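Local coordinates for kinesin-like protein (Caenorhabditis elegans, PDB 5X3E) that is a kinesin-6 motor, Zen4, whose P-loop NTPase-type motor domain probably uses ATP hydrolysis to work along microtubules, at residues 217-231 against 254-266. Sequence-based numbering, arbitrary orientation.
Sequences VFVTYVEIYNNYCYD and MYVDGAKDVEVSS. With SO4 (sulfate ion), chain C; SO4 (sulfate ion), chain R; SO4 (sulfate ion), chain I; SO4 (sulfate ion), chain U.
V219 and V262 pair antiparallel through two backbone bonds, V219 N to V262 O (2.8 Å) and V262 N to V219 O (2.9 Å); next along, F218 faces E263 as a non-hydrogen-bonded pair. Strand 217-225 thus carries strand 262-264 on one edge and, along its length, strand 296-307 on the other. Past V219, on the D261 and K260 side of V262, the chains part and hairpin strand 228-231 takes over: D231 OD1 accepts K260 N (2.8 Å) from above its carboxylate plane, while a water joins Y221 N, D231 OD2 and K260 O.

On one face, E263 CG, anti to the backbone N (chi1 -171°), lies over the F218 ring; the extended chain runs on past CZ, and S216 and C160 hold its oxygens. With an alanine in place of the ring, E263's methylenes would probably lose the surface they lie on, and a gap would open beside V304. On the other face V264 CG2 packs against both V217 CG1 (3.7 Å) and V219 CG1, under helix 267-281. Back on the F218 side, V222 CG1 and V256 CG2 meet tip to tip, the latter also touching C229 SG.

D261, salt-bridged to K302, runs alongside T220, whose OG1 donates to a sulfate, probably from the crystallisation liquor, lying toward V256. Chemically, paired backbone holds one end of this seam; a carboxylate, water and, in this crystal, a sulfate span the other, where the second segment is a loop.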
# COMPACT_ATOMS: atom_id res chain seq x y z
N VAL A 217 9.58 7.08 -11.32
CA VAL A 217 8.79 6.67 -10.16
C VAL A 217 8.06 7.89 -9.61
O VAL A 217 8.68 8.94 -9.36
CB VAL A 217 9.66 6.01 -9.08
CG1 VAL A 217 8.80 5.61 -7.88
CG2 VAL A 217 10.36 4.78 -9.65
N PHE A 218 6.76 7.76 -9.42
CA PHE A 218 5.93 8.77 -8.79
C PHE A 218 5.27 8.14 -7.58
O PHE A 218 4.92 6.95 -7.60
CB PHE A 218 4.87 9.31 -9.76
CG PHE A 218 5.43 10.14 -10.88
CD1 PHE A 218 5.39 11.53 -10.82
CD2 PHE A 218 6.00 9.55 -12.00
CE1 PHE A 218 5.90 12.31 -11.85
CE2 PHE A 218 6.51 10.32 -13.03
CZ PHE A 218 6.47 11.70 -12.95
N VAL A 219 5.12 8.90 -6.51
CA VAL A 219 4.41 8.43 -5.33
C VAL A 219 3.27 9.38 -5.04
O VAL A 219 3.39 10.60 -5.22
CB VAL A 219 5.33 8.28 -4.10
CG1 VAL A 219 6.44 7.27 -4.38
CG2 VAL A 219 5.91 9.62 -3.68
N THR A 220 2.14 8.82 -4.61
CA THR A 220 1.08 9.58 -3.99
C THR A 220 0.89 9.05 -2.58
O THR A 220 1.02 7.84 -2.34
CB THR A 220 -0.25 9.50 -4.77
OG1 THR A 220 -0.66 8.13 -4.89
CG2 THR A 220 -0.08 10.08 -6.15
N TYR A 221 0.64 9.95 -1.63
CA TYR A 221 0.37 9.57 -0.25
C TYR A 221 -0.95 10.18 0.16
O TYR A 221 -1.10 11.40 0.18
CB TYR A 221 1.50 10.01 0.69
CG TYR A 221 1.49 9.29 2.02
CD1 TYR A 221 0.62 8.23 2.25
CD2 TYR A 221 2.37 9.65 3.04
CE1 TYR A 221 0.61 7.55 3.46
CE2 TYR A 221 2.37 8.98 4.26
CZ TYR A 221 1.49 7.93 4.46
OH TYR A 221 1.48 7.26 5.67
N VAL A 222 -1.92 9.32 0.47
CA VAL A 222 -3.30 9.72 0.66
C VAL A 222 -3.82 9.14 1.97
O VAL A 222 -3.45 8.02 2.35
CB VAL A 222 -4.17 9.28 -0.54
CG1 VAL A 222 -5.58 9.54 -0.26
CG2 VAL A 222 -3.81 10.10 -1.76
N GLU A 223 -4.67 9.89 2.66
CA GLU A 223 -5.26 9.46 3.93
C GLU A 223 -6.77 9.44 3.80
O GLU A 223 -7.37 10.40 3.30
CB GLU A 223 -4.83 10.38 5.07
CG GLU A 223 -5.41 10.02 6.42
CD GLU A 223 -5.10 11.07 7.48
OE1 GLU A 223 -5.16 12.27 7.14
OE2 GLU A 223 -4.80 10.69 8.63
N ILE A 224 -7.40 8.37 4.28
CA ILE A 224 -8.85 8.29 4.36
C ILE A 224 -9.22 8.34 5.84
O ILE A 224 -8.95 7.39 6.59
CB ILE A 224 -9.38 7.02 3.69
CG1 ILE A 224 -9.12 7.08 2.19
CG2 ILE A 224 -10.87 6.86 3.96
CD1 ILE A 224 -9.41 5.78 1.47
N TYR A 225 -9.81 9.46 6.26
CA TYR A 225 -10.13 9.68 7.67
C TYR A 225 -11.56 10.20 7.77
O TYR A 225 -11.88 11.25 7.19
CB TYR A 225 -9.15 10.67 8.29
CG TYR A 225 -9.51 11.11 9.68
CD1 TYR A 225 -9.49 10.21 10.74
CD2 TYR A 225 -9.89 12.42 9.94
CE1 TYR A 225 -9.82 10.61 12.01
CE2 TYR A 225 -10.22 12.83 11.21
CZ TYR A 225 -10.19 11.92 12.25
OH TYR A 225 -10.52 12.32 13.52
N ASN A 226 -12.41 9.49 8.51
CA ASN A 226 -13.80 9.88 8.74
C ASN A 226 -14.57 10.01 7.42
O ASN A 226 -15.26 10.99 7.17
CB ASN A 226 -13.89 11.17 9.54
CG ASN A 226 -15.19 11.28 10.34
OD1 ASN A 226 -16.22 10.72 9.95
ND2 ASN A 226 -15.14 12.00 11.45
N ASN A 227 -14.43 8.99 6.57
CA ASN A 227 -15.08 8.90 5.25
C ASN A 227 -14.73 10.08 4.34
O ASN A 227 -15.40 10.30 3.33
CB ASN A 227 -16.60 8.77 5.38
CG ASN A 227 -17.20 7.88 4.31
OD1 ASN A 227 -16.63 6.84 3.97
ND2 ASN A 227 -18.33 8.29 3.76
N TYR A 228 -13.68 10.82 4.67
CA TYR A 228 -13.16 11.88 3.82
C TYR A 228 -11.74 11.53 3.41
O TYR A 228 -11.01 10.85 4.14
CB TYR A 228 -13.18 13.23 4.54
CG TYR A 228 -14.56 13.82 4.72
CD1 TYR A 228 -15.47 13.84 3.67
CD2 TYR A 228 -14.96 14.33 5.94
CE1 TYR A 228 -16.74 14.38 3.82
CE2 TYR A 228 -16.23 14.87 6.11
CZ TYR A 228 -17.11 14.89 5.05
OH TYR A 228 -18.37 15.42 5.21
N CYS A 229 -11.37 11.97 2.22
CA CYS A 229 -10.08 11.62 1.63
C CYS A 229 -9.19 12.85 1.54
O CYS A 229 -9.60 13.89 1.00
CB CYS A 229 -10.30 11.00 0.25
SG CYS A 229 -8.78 10.39 -0.46
N TYR A 230 -7.95 12.73 2.02
CA TYR A 230 -7.00 13.83 2.06
C TYR A 230 -5.68 13.44 1.42
O TYR A 230 -5.20 12.32 1.59
CB TYR A 230 -6.74 14.29 3.50
CG TYR A 230 -7.97 14.72 4.25
CD1 TYR A 230 -8.42 16.03 4.18
CD2 TYR A 230 -8.69 13.82 5.03
CE1 TYR A 230 -9.54 16.44 4.87
CE2 TYR A 230 -9.82 14.22 5.71
CZ TYR A 230 -10.24 15.53 5.63
OH TYR A 230 -11.37 15.94 6.31
N ASP A 231 -5.09 14.38 0.69
CA ASP A 231 -3.77 14.21 0.10
C ASP A 231 -2.73 14.75 1.07
O ASP A 231 -2.59 15.96 1.24
CB ASP A 231 -3.70 14.91 -1.26
CG ASP A 231 -2.30 14.90 -1.85
OD1 ASP A 231 -2.03 15.72 -2.76
OD2 ASP A 231 -1.47 14.06 -1.42
N MET A 254 -9.45 3.73 -10.55
CA MET A 254 -9.71 4.64 -9.45
C MET A 254 -8.50 5.53 -9.19
O MET A 254 -7.35 5.14 -9.38
CB MET A 254 -10.06 3.85 -8.19
CG MET A 254 -11.35 3.06 -8.31
SD MET A 254 -12.76 4.11 -8.69
CE MET A 254 -13.36 3.27 -10.14
N TYR A 255 -8.78 6.76 -8.75
CA TYR A 255 -7.72 7.68 -8.34
C TYR A 255 -8.32 8.78 -7.48
O TYR A 255 -9.54 8.94 -7.39
CB TYR A 255 -6.97 8.27 -9.55
CG TYR A 255 -7.72 9.33 -10.34
CD1 TYR A 255 -7.39 10.68 -10.22
CD2 TYR A 255 -8.76 8.99 -11.20
CE1 TYR A 255 -8.07 11.66 -10.94
CE2 TYR A 255 -9.45 9.96 -11.93
CZ TYR A 255 -9.10 11.29 -11.80
OH TYR A 255 -9.78 12.25 -12.51
N VAL A 256 -7.44 9.55 -6.86
CA VAL A 256 -7.82 10.69 -6.03
C VAL A 256 -7.64 11.94 -6.89
O VAL A 256 -6.53 12.26 -7.31
CB VAL A 256 -7.00 10.75 -4.74
CG1 VAL A 256 -7.37 11.96 -3.92
CG2 VAL A 256 -7.18 9.47 -3.91
N ASP A 257 -8.75 12.65 -7.13
CA ASP A 257 -8.82 13.71 -8.14
C ASP A 257 -7.69 14.73 -8.00
O ASP A 257 -6.86 14.87 -8.90
CB ASP A 257 -10.20 14.39 -8.05
CG ASP A 257 -10.43 15.41 -9.16
OD1 ASP A 257 -9.54 15.60 -10.01
OD2 ASP A 257 -11.53 15.99 -9.20
N GLY A 258 -7.65 15.46 -6.90
CA GLY A 258 -6.62 16.47 -6.74
C GLY A 258 -5.35 16.05 -6.03
O GLY A 258 -4.55 16.92 -5.67
N ALA A 259 -5.12 14.75 -5.84
CA ALA A 259 -3.91 14.29 -5.17
C ALA A 259 -2.68 14.51 -6.05
O ALA A 259 -2.74 14.38 -7.27
CB ALA A 259 -4.02 12.82 -4.81
N LYS A 260 -1.57 14.84 -5.40
CA LYS A 260 -0.33 15.21 -6.05
C LYS A 260 0.51 13.97 -6.33
O LYS A 260 0.78 13.18 -5.42
CB LYS A 260 0.43 16.19 -5.16
CG LYS A 260 1.47 17.03 -5.86
CD LYS A 260 2.14 17.98 -4.88
CE LYS A 260 3.36 18.65 -5.50
NZ LYS A 260 4.05 19.52 -4.50
N ASP A 261 0.90 13.79 -7.59
CA ASP A 261 1.84 12.73 -7.97
C ASP A 261 3.24 13.32 -7.90
O ASP A 261 3.58 14.21 -8.70
CB ASP A 261 1.53 12.20 -9.37
CG ASP A 261 0.23 11.44 -9.45
OD1 ASP A 261 -0.83 12.07 -9.65
OD2 ASP A 261 0.27 10.19 -9.33
N VAL A 262 4.04 12.84 -6.96
CA VAL A 262 5.35 13.42 -6.66
C VAL A 262 6.43 12.53 -7.26
O VAL A 262 6.53 11.34 -6.92
CB VAL A 262 5.56 13.59 -5.15
CG1 VAL A 262 6.95 14.13 -4.87
CG2 VAL A 262 4.49 14.50 -4.55
N GLU A 263 7.24 13.10 -8.15
CA GLU A 263 8.31 12.35 -8.79
C GLU A 263 9.48 12.19 -7.83
O GLU A 263 9.92 13.15 -7.20
CB GLU A 263 8.77 13.03 -10.07
CG GLU A 263 9.72 12.16 -10.89
CD GLU A 263 9.97 12.73 -12.26
OE1 GLU A 263 10.34 11.94 -13.16
OE2 GLU A 263 9.80 13.95 -12.45
N VAL A 264 9.97 10.96 -7.72
CA VAL A 264 11.07 10.62 -6.83
C VAL A 264 12.12 9.86 -7.64
O VAL A 264 11.78 8.99 -8.45
CB VAL A 264 10.59 9.79 -5.62
CG1 VAL A 264 9.85 10.69 -4.65
CG2 VAL A 264 9.69 8.65 -6.06
N SER A 265 13.38 10.22 -7.45
CA SER A 265 14.48 9.64 -8.20
C SER A 265 15.21 8.54 -7.44
O SER A 265 16.04 7.85 -8.04
CB SER A 265 15.49 10.73 -8.59
OG SER A 265 14.93 11.61 -9.54
N SER A 266 14.93 8.36 -6.15
CA SER A 266 15.64 7.36 -5.37
C SER A 266 14.77 6.91 -4.20
O SER A 266 13.83 7.59 -3.79
CB SER A 266 16.98 7.90 -4.87
OG SER A 266 16.80 8.90 -3.88
S SO4 C . -3.90 8.58 -6.71
O1 SO4 C . -3.62 8.15 -8.08
O2 SO4 C . -3.37 7.60 -5.77
O3 SO4 C . -5.34 8.67 -6.52
O4 SO4 C . -3.31 9.88 -6.46
S SO4 R . 0.08 17.03 -9.71
O1 SO4 R . 1.51 17.30 -9.84
O2 SO4 R . -0.15 15.60 -9.58
O3 SO4 R . -0.45 17.73 -8.54
O4 SO4 R . -0.61 17.52 -10.91
S SO4 I . 6.89 16.76 -8.75
O1 SO4 I . 7.79 17.40 -9.70
O2 SO4 I . 7.65 15.80 -7.95
O3 SO4 I . 6.32 17.77 -7.86
O4 SO4 I . 5.82 16.06 -9.47
S SO4 U . 6.21 17.63 -2.11
O1 SO4 U . 7.63 17.89 -2.31
O2 SO4 U . 6.04 16.42 -1.31
O3 SO4 U . 5.59 18.76 -1.42
O4 SO4 U . 5.56 17.46 -3.41
O HOH W 1 -0.26 12.29 -2.99
O HOH W 2 -3.21 18.13 -3.54